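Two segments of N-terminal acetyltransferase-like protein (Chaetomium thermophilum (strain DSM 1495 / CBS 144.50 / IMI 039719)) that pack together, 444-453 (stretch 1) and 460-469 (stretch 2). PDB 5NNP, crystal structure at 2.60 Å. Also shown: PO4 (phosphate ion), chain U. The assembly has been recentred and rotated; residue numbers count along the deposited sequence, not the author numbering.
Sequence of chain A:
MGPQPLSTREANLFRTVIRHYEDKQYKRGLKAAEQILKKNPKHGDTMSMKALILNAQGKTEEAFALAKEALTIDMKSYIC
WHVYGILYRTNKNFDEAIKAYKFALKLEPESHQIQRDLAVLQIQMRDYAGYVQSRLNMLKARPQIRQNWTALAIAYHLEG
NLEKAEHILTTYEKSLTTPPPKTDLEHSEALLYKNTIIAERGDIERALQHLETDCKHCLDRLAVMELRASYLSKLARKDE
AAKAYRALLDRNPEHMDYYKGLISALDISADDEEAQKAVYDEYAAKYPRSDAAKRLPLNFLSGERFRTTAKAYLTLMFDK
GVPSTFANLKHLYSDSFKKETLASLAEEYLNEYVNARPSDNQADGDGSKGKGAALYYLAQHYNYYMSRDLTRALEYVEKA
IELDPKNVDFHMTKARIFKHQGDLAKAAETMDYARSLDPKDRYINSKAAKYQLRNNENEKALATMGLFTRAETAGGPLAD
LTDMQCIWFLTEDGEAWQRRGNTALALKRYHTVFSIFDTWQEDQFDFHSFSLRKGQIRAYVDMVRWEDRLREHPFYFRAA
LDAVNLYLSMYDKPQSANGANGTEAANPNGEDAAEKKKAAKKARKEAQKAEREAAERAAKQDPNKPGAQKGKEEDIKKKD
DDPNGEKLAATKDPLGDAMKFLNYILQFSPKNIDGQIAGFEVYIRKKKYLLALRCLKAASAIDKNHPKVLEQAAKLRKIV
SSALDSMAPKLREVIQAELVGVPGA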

# COMPACT_ATOMS: atom_id res chain seq x y z
N ILE A 444 -20.37 4.87 -8.53
CA ILE A 444 -21.63 5.36 -7.99
C ILE A 444 -22.32 4.24 -7.21
O ILE A 444 -23.00 4.49 -6.22
N ASN A 445 -22.13 2.99 -7.61
CA ASN A 445 -22.69 1.89 -6.84
C ASN A 445 -22.08 1.86 -5.43
O ASN A 445 -22.80 1.69 -4.44
N SER A 446 -20.77 2.06 -5.35
CA SER A 446 -20.06 2.07 -4.07
C SER A 446 -20.51 3.22 -3.16
O SER A 446 -20.62 3.07 -1.95
N LYS A 447 -20.76 4.38 -3.75
CA LYS A 447 -21.26 5.54 -3.02
C LYS A 447 -22.63 5.27 -2.39
O LYS A 447 -22.89 5.63 -1.24
N ALA A 448 -23.50 4.65 -3.16
CA ALA A 448 -24.86 4.40 -2.69
C ALA A 448 -24.81 3.44 -1.51
O ALA A 448 -25.40 3.70 -0.46
N ALA A 449 -24.08 2.34 -1.66
CA ALA A 449 -23.90 1.40 -0.56
C ALA A 449 -23.36 2.08 0.71
O ALA A 449 -23.81 1.79 1.81
N LYS A 450 -22.39 2.97 0.54
CA LYS A 450 -21.78 3.65 1.67
C LYS A 450 -22.81 4.50 2.37
O LYS A 450 -22.97 4.45 3.60
N TYR A 451 -23.53 5.29 1.57
CA TYR A 451 -24.60 6.13 2.11
C TYR A 451 -25.68 5.32 2.84
O TYR A 451 -26.21 5.75 3.86
N GLN A 452 -25.99 4.14 2.33
CA GLN A 452 -26.96 3.28 2.99
C GLN A 452 -26.42 2.78 4.34
O GLN A 452 -27.16 2.77 5.34
N LEU A 453 -25.15 2.39 4.38
CA LEU A 453 -24.50 2.03 5.64
C LEU A 453 -24.45 3.22 6.59
O LEU A 453 -24.63 3.07 7.80
N LYS A 460 -29.50 -3.74 3.10
CA LYS A 460 -29.70 -3.05 1.83
C LYS A 460 -28.37 -2.74 1.16
O LYS A 460 -28.19 -3.01 -0.03
N ALA A 461 -27.43 -2.16 1.92
CA ALA A 461 -26.14 -1.78 1.34
C ALA A 461 -25.46 -2.99 0.71
O ALA A 461 -24.91 -2.89 -0.39
N LEU A 462 -25.52 -4.12 1.40
CA LEU A 462 -24.93 -5.36 0.91
C LEU A 462 -25.59 -5.83 -0.40
O LEU A 462 -24.94 -6.43 -1.25
N ALA A 463 -26.88 -5.55 -0.56
CA ALA A 463 -27.56 -6.00 -1.77
C ALA A 463 -27.22 -5.09 -2.95
O ALA A 463 -27.23 -5.51 -4.10
N THR A 464 -26.92 -3.83 -2.64
CA THR A 464 -26.44 -2.90 -3.65
C THR A 464 -25.09 -3.37 -4.19
O THR A 464 -24.85 -3.41 -5.40
N MET A 465 -24.20 -3.73 -3.28
CA MET A 465 -22.88 -4.19 -3.67
C MET A 465 -23.01 -5.50 -4.46
O MET A 465 -22.19 -5.78 -5.34
N GLY A 466 -24.04 -6.28 -4.14
CA GLY A 466 -24.33 -7.51 -4.85
C GLY A 466 -24.51 -7.31 -6.35
O GLY A 466 -24.33 -8.25 -7.13
N LEU A 467 -24.84 -6.09 -6.76
CA LEU A 467 -24.95 -5.79 -8.18
C LEU A 467 -23.60 -5.90 -8.91
O LEU A 467 -23.56 -6.04 -10.14
N PHE A 468 -22.48 -5.85 -8.18
CA PHE A 468 -21.16 -5.90 -8.81
C PHE A 468 -20.23 -7.02 -8.33
O PHE A 468 -19.17 -7.21 -8.91
N THR A 469 -20.63 -7.78 -7.31
CA THR A 469 -19.85 -8.93 -6.82
C THR A 469 -20.14 -10.17 -7.65
O THR A 469 -21.25 -10.31 -8.15

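How does the first turn of stretch 2 meet its neighbour? The helices 444-453 and 460-465 run nearly antiparallel, at 171°, with axes approaching to 8.3 Å, and small residues permit that closeness. Lys460 points its CA-to-CB bond toward stretch 1, but it lies at the exposed margin; with chi1 and chi2 both t, its extended chain passes the amide of Gln452, CD of Lys460 lying 3.9 Å from NE2 of Gln452. Ala461 goes deeper. Its CA is 4.3 Å from the CA of Ala449, and its CB reaches within 3.3 Å of the Ala449 backbone O, so the methyl rests against main chain as well as side chains. CB of Ala461 also lies 3.4 Å from CD2 of Leu453, whose m,t rotamer brings the end of its side chain nearer although its CA-to-CB bond points sideways. Leu462, directed away, and Ala463, directed sideways, make no contact.

What locks Thr464 in place? Its side chain points toward stretch 1 and enters a hole formed by Asn445, Ala448, Ala449 and Gln452, a knob one helical turn after Ala461. The chi1 m rotamer places CG2 of Thr464 4.3 Å from CB of Ala448, and CG2 of Thr464 is 3.4 Å from ND2 of Asn445. The hydroxyl is used as well: OG1 of Thr464 donates a hydrogen bond to OE1 of Gln452 at 2.8 Å. Gln452, with chi1 m and chi2 t, reaches across to stretch 2 to accept it, and the same OE1 lies 3.2 Å from CA of Ala461. The backbone of Thr464 supplies a second link. Asn445, chi1 t, sends ND2 to the carbonyl O of Thr464 at 3.0 Å, with an N-H...acceptor angle of 160°. That carbonyl also accepts the backbone N of Leu467, so it serves both the local turn and the contact between stretches.

How do the later residues of stretch 2 close the contact? Met465 leaves its CA sideways, and its m,m,m rotamer carries SD to 3.6 Å from CB of Ala449, an apolar contact that covers the alanine methyl. Gly466 has no side chain and touches nothing across the interface. Leu467 points toward stretch 1 but contributes little, its CB 3.8 Å from ND2 of Asn445. Phe468, chi1 m, also points toward stretch 1, and its ring atom CD1 comes within 3.6 Å of CG of Asn445. The amide is thus bordered by Leu467 and Phe468 while it bonds to the Thr464 carbonyl. Thr469 lies out of reach.

Does the phosphate bridge the two stretches? It does not: the ion, probably from the crystallisation liquor, sits beside stretch 1, away from stretch 2. NZ of Lys450, at the end of an all-t side chain, donates a hydrogen bond to O3 of the phosphate at 2.7 Å, and NZ of Lys447 donates a weak one to the same O3 at 3.0 Å. The Tyr451 ring meets the phosphate at its edge.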

# COMPACT_ATOMS: atom_id res chain seq x y z
CB ILE A 444 -22.56 5.95 -9.10
CG1 ILE A 444 -23.69 6.76 -8.46
CG2 ILE A 444 -23.10 4.88 -10.06
CD1 ILE A 444 -23.18 7.84 -7.49
CB ASN A 445 -22.47 0.55 -7.54
CG ASN A 445 -23.04 -0.63 -6.75
OD1 ASN A 445 -22.39 -1.14 -5.84
ND2 ASN A 445 -24.25 -1.06 -7.10
CB SER A 446 -18.55 2.15 -4.29
OG SER A 446 -18.09 1.04 -5.04
CB LYS A 447 -21.35 6.73 -3.96
CG LYS A 447 -20.17 7.64 -3.87
CD LYS A 447 -20.24 8.44 -2.59
CE LYS A 447 -18.98 9.26 -2.42
NZ LYS A 447 -17.82 8.41 -2.01
CB ALA A 448 -25.74 3.85 -3.83
CB ALA A 449 -22.98 0.27 -0.98
CB LYS A 450 -20.60 4.51 1.22
CG LYS A 450 -19.96 5.34 2.33
CD LYS A 450 -18.99 6.36 1.76
CE LYS A 450 -18.35 7.23 2.84
NZ LYS A 450 -17.22 8.03 2.30
CB TYR A 451 -25.21 6.99 0.99
CG TYR A 451 -24.45 8.28 0.83
CD1 TYR A 451 -23.06 8.28 0.77
CD2 TYR A 451 -25.10 9.50 0.77
CE1 TYR A 451 -22.35 9.45 0.65
CE2 TYR A 451 -24.40 10.68 0.64
CZ TYR A 451 -23.02 10.65 0.58
OH TYR A 451 -22.31 11.82 0.46
CB GLN A 452 -27.35 2.14 2.06
CG GLN A 452 -28.20 2.62 0.88
CD GLN A 452 -28.33 1.61 -0.25
OE1 GLN A 452 -27.64 0.58 -0.26
NE2 GLN A 452 -29.22 1.89 -1.21
CB LEU A 453 -23.09 1.49 5.40
CG LEU A 453 -22.99 0.19 4.61
CD1 LEU A 453 -21.55 -0.13 4.34
CD2 LEU A 453 -23.64 -0.95 5.37
CB LYS A 460 -30.50 -1.77 2.03
CG LYS A 460 -31.03 -1.11 0.76
CD LYS A 460 -31.80 0.14 1.17
CE LYS A 460 -32.95 0.49 0.27
NZ LYS A 460 -33.79 1.46 1.02
CB ALA A 461 -25.25 -1.14 2.38
CB LEU A 462 -25.02 -6.45 1.98
CG LEU A 462 -24.27 -7.77 1.75
CD1 LEU A 462 -22.82 -7.52 1.42
CD2 LEU A 462 -24.38 -8.71 2.95
CB ALA A 463 -29.05 -6.06 -1.55
CB THR A 464 -26.31 -1.48 -3.07
OG1 THR A 464 -27.55 -1.07 -2.49
CG2 THR A 464 -25.87 -0.48 -4.14
CB MET A 465 -21.98 -4.38 -2.45
CG MET A 465 -21.73 -3.10 -1.67
SD MET A 465 -20.48 -1.97 -2.35
CE MET A 465 -18.98 -2.93 -2.10
CB LEU A 467 -25.56 -4.41 -8.39
CG LEU A 467 -27.10 -4.26 -8.42
CD1 LEU A 467 -27.83 -5.43 -7.75
CD2 LEU A 467 -27.51 -2.94 -7.78
CB PHE A 468 -20.45 -4.56 -8.64
CG PHE A 468 -20.92 -3.52 -9.61
CD1 PHE A 468 -22.12 -2.85 -9.40
CD2 PHE A 468 -20.18 -3.21 -10.75
CE1 PHE A 468 -22.57 -1.89 -10.30
CE2 PHE A 468 -20.61 -2.26 -11.65
CZ PHE A 468 -21.82 -1.59 -11.43
CB THR A 469 -20.14 -9.24 -5.33
OG1 THR A 469 -21.52 -9.57 -5.18
CG2 THR A 469 -19.77 -8.06 -4.45
P PO4 U . -18.58 11.35 0.44
O1 PO4 U . -20.07 11.59 0.47
O2 PO4 U . -17.96 12.10 1.60
O3 PO4 U . -18.28 9.88 0.59
O4 PO4 U . -18.03 11.84 -0.88